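Local coordinates for protein homoserine kinase (Listeria monocytogenes, PDB 3HUL) that probably catalyses the ATP-dependent phosphorylation of L-homoserine to O-phospho-L-homoserine in threonine biosynthesis, as a member of the GHMP kinase family, at residues A[42-45]-A[51-54]; A[59-64]-A[91-96]; A[80-83]-A[87-90]; A[243-246]-A[251-254]. One frame throughout, in Å; residues are numbered along the deposited sequence.

Interaction 1: residues A[42-45]-A[51-54]; sequences IEHN and PHDE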
loop_
_atom_site.group_PDB
_atom_site.type_symbol
_atom_site.label_atom_id
_atom_site.label_comp_id
_atom_site.label_asym_id
_atom_site.label_seq_id
_atom_site.Cartn_x
_atom_site.Cartn_y
_atom_site.Cartn_z
ATOM N N ILE A 42 -17.803 39.079 -10.356
ATOM C CA ILE A 42 -17.219 37.940 -11.053
ATOM C C ILE A 42 -17.713 37.971 -12.476
ATOM O O ILE A 42 -18.918 37.897 -12.713
ATOM C CB ILE A 42 -17.638 36.571 -10.442
ATOM C CG1 ILE A 42 -17.214 36.458 -8.985
ATOM C CG2 ILE A 42 -17.040 35.423 -11.244
ATOM C CD1 ILE A 42 -17.769 35.236 -8.286
ATOM N N GLU A 43 -16.789 38.072 -13.424
ATOM C CA GLU A 43 -17.132 37.918 -14.824
ATOM C C GLU A 43 -17.179 36.436 -15.129
ATOM O O GLU A 43 -16.264 35.693 -14.752
ATOM C CB GLU A 43 -16.105 38.603 -15.723
ATOM C CG GLU A 43 -16.444 38.536 -17.215
ATOM C CD GLU A 43 -15.259 38.880 -18.106
ATOM O OE1 GLU A 43 -15.119 38.239 -19.176
ATOM O OE2 GLU A 43 -14.458 39.776 -17.732
ATOM N N HIS A 44 -18.249 36.013 -15.799
ATOM C CA HIS A 44 -18.415 34.629 -16.232
ATOM C C HIS A 44 -19.558 34.493 -17.213
ATOM O O HIS A 44 -20.439 35.350 -17.262
ATOM C CB HIS A 44 -18.636 33.682 -15.041
ATOM C CG HIS A 44 -20.016 33.725 -14.449
ATOM N ND1 HIS A 44 -21.112 33.154 -15.061
ATOM C CD2 HIS A 44 -20.459 34.208 -13.263
ATOM C CE1 HIS A 44 -22.176 33.311 -14.294
ATOM N NE2 HIS A 44 -21.805 33.945 -13.194
ATOM N N ASN A 45 -19.541 33.400 -17.971
ATOM C CA ASN A 45 -20.648 33.033 -18.849
ATOM C C ASN A 45 -21.176 31.609 -18.565
ATOM O O ASN A 45 -21.462 30.850 -19.491
ATOM C CB ASN A 45 -20.250 33.211 -20.334
ATOM C CG ASN A 45 -18.861 32.633 -20.661
ATOM O OD1 ASN A 45 -17.914 32.739 -19.869
ATOM N ND2 ASN A 45 -18.734 32.042 -21.843
ATOM N N PRO A 51 -24.912 33.939 -9.693
ATOM C CA PRO A 51 -24.764 35.393 -9.533
ATOM C C PRO A 51 -23.346 35.898 -9.834
ATOM O O PRO A 51 -22.388 35.104 -9.843
ATOM C CB PRO A 51 -25.119 35.635 -8.053
ATOM C CG PRO A 51 -25.777 34.368 -7.587
ATOM C CD PRO A 51 -25.148 33.278 -8.398
ATOM N N HIS A 52 -23.229 37.206 -10.088
ATOM C CA HIS A 52 -21.958 37.834 -10.427
ATOM C C HIS A 52 -21.477 38.757 -9.310
ATOM O O HIS A 52 -20.518 39.516 -9.489
ATOM C CB HIS A 52 -22.074 38.642 -11.721
ATOM C CG HIS A 52 -22.437 37.834 -12.927
ATOM N ND1 HIS A 52 -21.528 37.521 -13.913
ATOM C CD2 HIS A 52 -23.619 37.300 -13.320
ATOM C CE1 HIS A 52 -22.129 36.816 -14.857
ATOM N NE2 HIS A 52 -23.400 36.669 -14.524
ATOM N N ASP A 53 -22.127 38.691 -8.156
ATOM C CA ASP A 53 -21.821 39.617 -7.083
ATOM C C ASP A 53 -21.555 38.883 -5.782
ATOM O O ASP A 53 -21.390 37.665 -5.774
ATOM C CB ASP A 53 -22.989 40.597 -6.918
ATOM C CG ASP A 53 -24.279 39.904 -6.470
ATOM O OD1 ASP A 53 -24.387 38.654 -6.585
ATOM O OD2 ASP A 53 -25.183 40.618 -5.994
ATOM N N GLU A 54 -21.561 39.623 -4.681
ATOM C CA GLU A 54 -21.276 39.079 -3.360
ATOM C C GLU A 54 -22.136 37.878 -2.931
ATOM O O GLU A 54 -21.835 37.249 -1.912
ATOM C CB GLU A 54 -21.339 40.188 -2.283
ATOM C CG GLU A 54 -22.730 40.428 -1.631
ATOM C CD GLU A 54 -23.349 41.784 -1.994
ATOM O OE1 GLU A 54 -24.256 41.829 -2.867
ATOM O OE2 GLU A 54 -22.930 42.805 -1.394
#
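His44 and His52 form an offset imidazole stack, backed by two hydrogen bonds at Ile42, where the chain turns back on itself after strand 41-43 and before helix 57-65. The two rings are almost parallel, with planes 3° apart and centroids separated by 3.9 Å. The CE1 corner of His52 lies over the middle of the His44 ring, while His44 NE2 meets the opposing ring nearer its rim, 3.3 Å from His52 CE1. With CG anti to its carbonyl carbon (chi1 -61°), His52 brings its ring alongside the Ile42 carbonyl, where ND1 donates to Ile42 O at 2.9 Å, nearly in line with the carbonyl and 17° out of the ring plane. The second bond runs the other way, from Ile42 N to His52 O, also 2.9 Å, so both polar backbone atoms of Ile42 are spent on one residue. His44 is fixed at both nitrogens by its own loop, ND1 pairing with Ile46 N and NE2 with Ile50 O. The amide at His44 ND1 and the carbonyl at NE2 are consistent with a neutral His44 protonated on NE2, which would probably ease its close stacking on His52, a ring that carries a proton on ND1.

Interaction 2: residues A[59-64]-A[91-96]; sequences IETALN and AAVVAG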
loop_
_atom_site.group_PDB
_atom_site.type_symbol
_atom_site.label_atom_id
_atom_site.label_comp_id
_atom_site.label_asym_id
_atom_site.label_seq_id
_atom_site.Cartn_x
_atom_site.Cartn_y
_atom_site.Cartn_z
ATOM N N ILE A 59 -17.875 33.972 -3.189
ATOM C CA ILE A 59 -17.711 35.217 -2.421
ATOM C C ILE A 59 -18.314 35.146 -1.011
ATOM O O ILE A 59 -17.652 35.539 -0.034
ATOM C CB ILE A 59 -18.210 36.454 -3.242
ATOM C CG1 ILE A 59 -17.481 36.498 -4.595
ATOM C CG2 ILE A 59 -17.961 37.761 -2.464
ATOM C CD1 ILE A 59 -18.162 37.333 -5.677
ATOM N N GLU A 60 -19.537 34.619 -0.877
ATOM C CA GLU A 60 -20.151 34.442 0.461
ATOM C C GLU A 60 -19.289 33.550 1.326
ATOM O O GLU A 60 -19.146 33.788 2.547
ATOM C CB GLU A 60 -21.564 33.813 0.403
ATOM C CG GLU A 60 -22.590 34.502 -0.509
ATOM C CD GLU A 60 -24.040 34.080 -0.207
ATOM O OE1 GLU A 60 -24.370 32.880 -0.364
ATOM O OE2 GLU A 60 -24.850 34.957 0.186
ATOM N N THR A 61 -18.730 32.495 0.714
ATOM C CA THR A 61 -17.859 31.596 1.463
ATOM C C THR A 61 -16.636 32.405 1.884
ATOM O O THR A 61 -16.244 32.381 3.041
ATOM C CB THR A 61 -17.385 30.340 0.645
ATOM O OG1 THR A 61 -18.499 29.613 0.112
ATOM C CG2 THR A 61 -16.545 29.443 1.513
ATOM N N ALA A 62 -16.024 33.095 0.934
ATOM C CA ALA A 62 -14.839 33.907 1.249
ATOM C C ALA A 62 -15.129 34.892 2.400
ATOM O O ALA A 62 -14.418 34.888 3.422
ATOM C CB ALA A 62 -14.333 34.639 0.007
ATOM N N LEU A 63 -16.213 35.667 2.278
ATOM C CA LEU A 63 -16.569 36.655 3.333
ATOM C C LEU A 63 -16.892 36.028 4.668
ATOM O O LEU A 63 -16.718 36.657 5.715
ATOM C CB LEU A 63 -17.698 37.590 2.887
ATOM C CG LEU A 63 -17.328 38.432 1.663
ATOM C CD1 LEU A 63 -18.559 39.043 1.021
ATOM C CD2 LEU A 63 -16.267 39.516 2.041
ATOM N N ASN A 64 -17.318 34.771 4.648
ATOM C CA ASN A 64 -17.607 34.060 5.889
ATOM C C ASN A 64 -16.355 33.717 6.663
ATOM O O ASN A 64 -16.400 33.617 7.890
ATOM C CB ASN A 64 -18.451 32.798 5.625
ATOM C CG ASN A 64 -19.956 33.096 5.446
ATOM O OD1 ASN A 64 -20.775 32.178 5.512
ATOM N ND2 ASN A 64 -20.319 34.371 5.219
ATOM N N ALA A 91 -16.778 22.611 -5.420
ATOM C CA ALA A 91 -15.618 23.313 -5.979
ATOM C C ALA A 91 -15.676 24.833 -5.703
ATOM O O ALA A 91 -14.620 25.461 -5.419
ATOM C CB ALA A 91 -15.465 23.047 -7.473
ATOM N N ALA A 92 -16.895 25.396 -5.744
ATOM C CA ALA A 92 -17.093 26.824 -5.488
ATOM C C ALA A 92 -16.797 27.159 -4.029
ATOM O O ALA A 92 -16.109 28.153 -3.746
ATOM C CB ALA A 92 -18.526 27.305 -5.940
ATOM N N VAL A 93 -17.260 26.317 -3.107
ATOM C CA VAL A 93 -16.976 26.491 -1.689
ATOM C C VAL A 93 -15.453 26.434 -1.418
ATOM O O VAL A 93 -14.883 27.325 -0.792
ATOM C CB VAL A 93 -17.703 25.430 -0.827
ATOM C CG1 VAL A 93 -17.147 25.438 0.604
ATOM C CG2 VAL A 93 -19.253 25.638 -0.847
ATOM N N VAL A 94 -14.801 25.397 -1.925
ATOM C CA VAL A 94 -13.341 25.297 -1.828
ATOM C C VAL A 94 -12.634 26.516 -2.450
ATOM O O VAL A 94 -11.687 27.023 -1.889
ATOM C CB VAL A 94 -12.841 23.961 -2.447
ATOM C CG1 VAL A 94 -11.287 23.927 -2.563
ATOM C CG2 VAL A 94 -13.400 22.795 -1.647
ATOM N N ALA A 95 -13.102 26.975 -3.596
ATOM C CA ALA A 95 -12.536 28.166 -4.233
ATOM C C ALA A 95 -12.655 29.433 -3.361
ATOM O O ALA A 95 -11.720 30.242 -3.305
ATOM C CB ALA A 95 -13.179 28.384 -5.583
ATOM N N GLY A 96 -13.787 29.584 -2.668
ATOM C CA GLY A 96 -13.994 30.694 -1.750
ATOM C C GLY A 96 -13.082 30.620 -0.557
ATOM O O GLY A 96 -12.572 31.634 -0.081
#
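Thr61 reaches from helix 57-65 toward helix 88-103, and its CB is already in contact, 4.2 Å from Gly96 CA. From there the side chain forks. The methyl CG2, anti to the backbone N, continues across the interface to Val93 O at 3.5 Å and, more loosely, to Val93 CG1 at 4.2 Å, the Thr61 and Val93 side chains meeting at about a right angle. The other branch, OG1, comes to 3.9 Å from Val93 CA, but its hydrogen bond is made within its own helix, to Val57 O. One residue on, Ala62 sets its CA 3.5 Å from Gly96 O in a CA-H...O contact. Gly96 has no side chain to hold the helices apart, and the segment axes approach to 7.8 Å with a crossing angle of -39°. Ile120 of helix 110-121 packs against both Thr61 and Val93, adding a third helix to this buried layer of the GHMP kinase N-terminal region. No conventional hydrogen bond joins the two segments: with the Thr61 hydroxyl satisfied by Val57, cohesion rests on close fit, with methyl and CA-H groups set against helix carbonyl oxygens.

Interaction 3: residues A[80-83]-A[87-90]; sequences IPPA and GSSS. With SO4 (sulfate ion), chain C.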
loop_
_atom_site.group_PDB
_atom_site.type_symbol
_atom_site.label_atom_id
_atom_site.label_comp_id
_atom_site.label_asym_id
_atom_site.label_seq_id
_atom_site.Cartn_x
_atom_site.Cartn_y
_atom_site.Cartn_z
ATOM N N ILE A 80 -17.102 22.475 -15.036
ATOM C CA ILE A 80 -17.895 21.594 -14.178
ATOM C C ILE A 80 -19.350 22.083 -14.240
ATOM O O ILE A 80 -19.672 23.103 -13.641
ATOM C CB ILE A 80 -17.447 21.643 -12.667
ATOM C CG1 ILE A 80 -15.925 21.491 -12.487
ATOM C CG2 ILE A 80 -18.197 20.584 -11.820
ATOM C CD1 ILE A 80 -15.456 21.915 -11.084
ATOM N N PRO A 81 -20.235 21.357 -14.946
ATOM C CA PRO A 81 -21.627 21.800 -15.021
ATOM C C PRO A 81 -22.278 21.849 -13.642
ATOM O O PRO A 81 -22.099 20.904 -12.842
ATOM C CB PRO A 81 -22.294 20.726 -15.886
ATOM C CG PRO A 81 -21.175 20.100 -16.646
ATOM C CD PRO A 81 -20.029 20.103 -15.685
ATOM N N PRO A 82 -23.009 22.949 -13.353
ATOM C CA PRO A 82 -23.678 23.139 -12.081
ATOM C C PRO A 82 -24.751 22.097 -11.880
ATOM O O PRO A 82 -25.391 21.655 -12.858
ATOM C CB PRO A 82 -24.332 24.516 -12.213
ATOM C CG PRO A 82 -23.675 25.166 -13.364
ATOM C CD PRO A 82 -23.269 24.069 -14.282
ATOM N N ALA A 83 -24.936 21.722 -10.615
ATOM C CA ALA A 83 -25.932 20.752 -10.198
ATOM C C ALA A 83 -25.982 19.496 -11.090
ATOM O O ALA A 83 -27.053 19.007 -11.433
ATOM C CB ALA A 83 -27.319 21.424 -10.075
ATOM N N GLY A 87 -19.710 17.838 -8.297
ATOM C CA GLY A 87 -19.067 18.629 -7.283
ATOM C C GLY A 87 -18.790 20.059 -7.713
ATOM O O GLY A 87 -17.750 20.625 -7.364
ATOM N N SER A 88 -19.733 20.634 -8.462
ATOM C CA SER A 88 -19.697 22.036 -8.853
ATOM C C SER A 88 -19.853 22.916 -7.629
ATOM O O SER A 88 -19.057 23.832 -7.367
ATOM C CB SER A 88 -20.857 22.336 -9.823
ATOM O OG SER A 88 -20.711 23.639 -10.368
ATOM N N SER A 89 -20.902 22.636 -6.872
ATOM C CA SER A 89 -21.142 23.359 -5.646
ATOM C C SER A 89 -19.917 23.286 -4.722
ATOM O O SER A 89 -19.472 24.298 -4.140
ATOM C CB SER A 89 -22.382 22.791 -4.974
ATOM O OG SER A 89 -22.447 23.214 -3.622
ATOM N N SER A 90 -19.350 22.097 -4.593
ATOM C CA SER A 90 -18.275 21.918 -3.619
ATOM C C SER A 90 -16.987 22.582 -4.107
ATOM O O SER A 90 -16.203 23.064 -3.304
ATOM C CB SER A 90 -18.063 20.430 -3.295
ATOM O OG SER A 90 -16.826 19.941 -3.838
HETATM S S SO4 C . -23.142 19.056 -7.612
HETATM O O1 SO4 C . -22.357 17.945 -7.041
HETATM O O2 SO4 C . -24.366 18.444 -8.107
HETATM O O3 SO4 C . -23.480 20.073 -6.606
HETATM O O4 SO4 C . -22.410 19.705 -8.673
#
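Ser88 lies on one side of the Pro81-Pro82 peptide plane, the flat group at the centre of a contact without aromatic rings. Its OG stands above the Pro82 CA end of the peptide, and its CB is out past the carbonyl oxygen, 3.6 Å from Pro81 O. Both prolines are directed away from the helix, although Pro82 CB still reaches Ser88 OG. OG is anti to the backbone N (chi1 -171°), which carries it across to 3.5 Å from Pro82 CA and within range of a weak hydrogen bond to Ile80 O. Beside it, Ile80 turns its CG2 methyl onto the start of the helix, 3.6 Å from Ser88 CA; the Ile80 side chain also packs on Ala9, Leu27 and Leu29 of the sheet behind. The sequence from Pro82 through Gly85, Leu86 and Gly87 to the three serines is the glycine- and serine-rich phosphate-binding loop of GHMP kinases, predicted here to bind ATP. Gly87 occupies the N-cap position of helix 88-103 and has a positive phi of 72°, which suits glycine. The loop holds a sulfate ion, probably from the crystallisation liquor, at the helix N-terminus. Gly87 N donates to sulfate O1 at 2.9 Å and Ser88 N to sulfate O4 at 2.8 Å, with a further bond from Gly85 N. The positive end of the helix dipole probably adds to this pull on the anion, as it would on a nucleotide phosphate. Carbon atoms also approach the ion: Ser89 CB lies 3.4 Å from sulfate O3 and Ala83 CA 3.5 Å from sulfate O2.

Interaction 4: residues A[243-246]-A[251-254]; sequences CLSG and VLVF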
loop_
_atom_site.group_PDB
_atom_site.type_symbol
_atom_site.label_atom_id
_atom_site.label_comp_id
_atom_site.label_asym_id
_atom_site.label_seq_id
_atom_site.Cartn_x
_atom_site.Cartn_y
_atom_site.Cartn_z
ATOM N N CYS A 243 -22.066 3.943 -12.566
ATOM C CA CYS A 243 -22.765 4.415 -11.379
ATOM C C CYS A 243 -23.227 5.830 -11.567
ATOM O O CYS A 243 -22.590 6.621 -12.288
ATOM C CB CYS A 243 -21.804 4.432 -10.185
ATOM S SG CYS A 243 -20.975 2.889 -9.966
ATOM N N LEU A 244 -24.304 6.181 -10.882
ATOM C CA LEU A 244 -24.547 7.596 -10.626
ATOM C C LEU A 244 -23.334 8.240 -9.944
ATOM O O LEU A 244 -22.680 7.624 -9.086
ATOM C CB LEU A 244 -25.810 7.805 -9.802
ATOM C CG LEU A 244 -27.092 7.460 -10.547
ATOM C CD1 LEU A 244 -28.255 7.444 -9.535
ATOM C CD2 LEU A 244 -27.345 8.449 -11.685
ATOM N N SER A 245 -23.018 9.453 -10.388
ATOM C CA SER A 245 -22.049 10.311 -9.728
ATOM C C SER A 245 -22.759 11.075 -8.599
ATOM O O SER A 245 -23.663 11.871 -8.860
ATOM C CB SER A 245 -21.471 11.284 -10.745
ATOM O OG SER A 245 -20.409 12.021 -10.188
ATOM N N GLY A 246 -22.376 10.807 -7.349
ATOM C CA GLY A 246 -22.988 11.456 -6.192
ATOM C C GLY A 246 -24.486 11.248 -6.204
ATOM O O GLY A 246 -24.948 10.124 -6.259
ATOM N N VAL A 251 -23.936 10.010 -14.928
ATOM C CA VAL A 251 -23.577 8.614 -14.766
ATOM C C VAL A 251 -22.102 8.520 -15.156
ATOM O O VAL A 251 -21.664 9.111 -16.166
ATOM C CB VAL A 251 -24.438 7.681 -15.653
ATOM C CG1 VAL A 251 -23.946 6.226 -15.591
ATOM C CG2 VAL A 251 -25.925 7.728 -15.246
ATOM N N LEU A 252 -21.327 7.839 -14.311
ATOM C CA LEU A 252 -19.931 7.568 -14.607
ATOM C C LEU A 252 -19.692 6.100 -14.901
ATOM O O LEU A 252 -20.226 5.218 -14.220
ATOM C CB LEU A 252 -19.007 8.028 -13.467
ATOM C CG LEU A 252 -18.977 9.516 -13.148
ATOM C CD1 LEU A 252 -18.344 9.739 -11.776
ATOM C CD2 LEU A 252 -18.251 10.350 -14.221
ATOM N N VAL A 253 -18.880 5.855 -15.926
ATOM C CA VAL A 253 -18.453 4.528 -16.270
ATOM C C VAL A 253 -16.989 4.469 -15.862
ATOM O O VAL A 253 -16.197 5.311 -16.246
ATOM C CB VAL A 253 -18.595 4.257 -17.799
ATOM C CG1 VAL A 253 -17.943 2.916 -18.219
ATOM C CG2 VAL A 253 -20.088 4.317 -18.249
ATOM N N PHE A 254 -16.632 3.469 -15.073
ATOM C CA PHE A 254 -15.232 3.314 -14.655
ATOM C C PHE A 254 -14.595 2.231 -15.538
ATOM O O PHE A 254 -15.155 1.158 -15.675
ATOM C CB PHE A 254 -15.151 2.941 -13.155
ATOM C CG PHE A 254 -15.650 4.039 -12.205
ATOM C CD1 PHE A 254 -14.741 4.820 -11.479
ATOM C CD2 PHE A 254 -17.013 4.269 -12.033
ATOM C CE1 PHE A 254 -15.194 5.851 -10.611
ATOM C CE2 PHE A 254 -17.491 5.274 -11.163
ATOM C CZ PHE A 254 -16.567 6.078 -10.447
#
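Cys243 and Leu252 form the tight part of this contact, an antiparallel hydrogen-bonded pair in which each backbone donates to the other: Cys243 N to Leu252 O at 2.8 Å and Leu252 N to Cys243 O at 2.7 Å. Cys243 O also receives a CA-H...O contact from Val251 CA at 3.3 Å, and Val251 CG1, anti to its backbone N, covers the same carbonyl oxygen. The next pair, Leu244 with Val251, has no backbone bonds of its own, and its side chains meet at one place, through Leu244 CD2 and Val251 CG2, 3.9 Å apart; Leu244 is partly exposed although Val251 is buried against helix 227-235. The two strands make a beta hairpin at the edge of the four-stranded antiparallel sheet in the C-terminal part of this GHMP kinase; strand 241-244 is outermost within the chain, and strand 251-255 pairs on its other side with strand 156-161. On the face carrying Cys243 and Leu252, the sulfur of Cys243 approaches Phe254 obliquely, its SG 5.5 Å from the ring centroid, and Met210 of helix 203-210 touches both residues. Ser245, at the turn end of the hairpin, adds a mixed polar and apolar contact. Its bonds to Thr11 OG1 and Gly85 O probably hold the hydroxyl in place, the second linking Ser245 to the predicted ATP-binding loop. A chi1 of -173° directs the same OG over the branched end of Leu252, 3.5 Å from Leu252 CD1.

In the fold
Interaction 3 holds most of the predicted ATP-binding residues, with the sulfate in its loop, and Ala91 of interaction 2 is the last of that range. Of the other contacts only interaction 2 touches it directly: it continues along the same helix 88-103, its centre about 13 Å away, and Ala91 CB meets Ile80 CD1 at 3.8 Å. Interaction 1 lies next to interaction 2 through Ile42 CD1 and Ile59 CD1, 3.4 Å apart, and the side chain of His44 is about 8 Å from that of Pro82. Interaction 4 belongs to the C-terminal family region; its centre is about 15 Å from that of interaction 3, with nearest atoms about 6 Å apart, and about 30 Å from that of interaction 1.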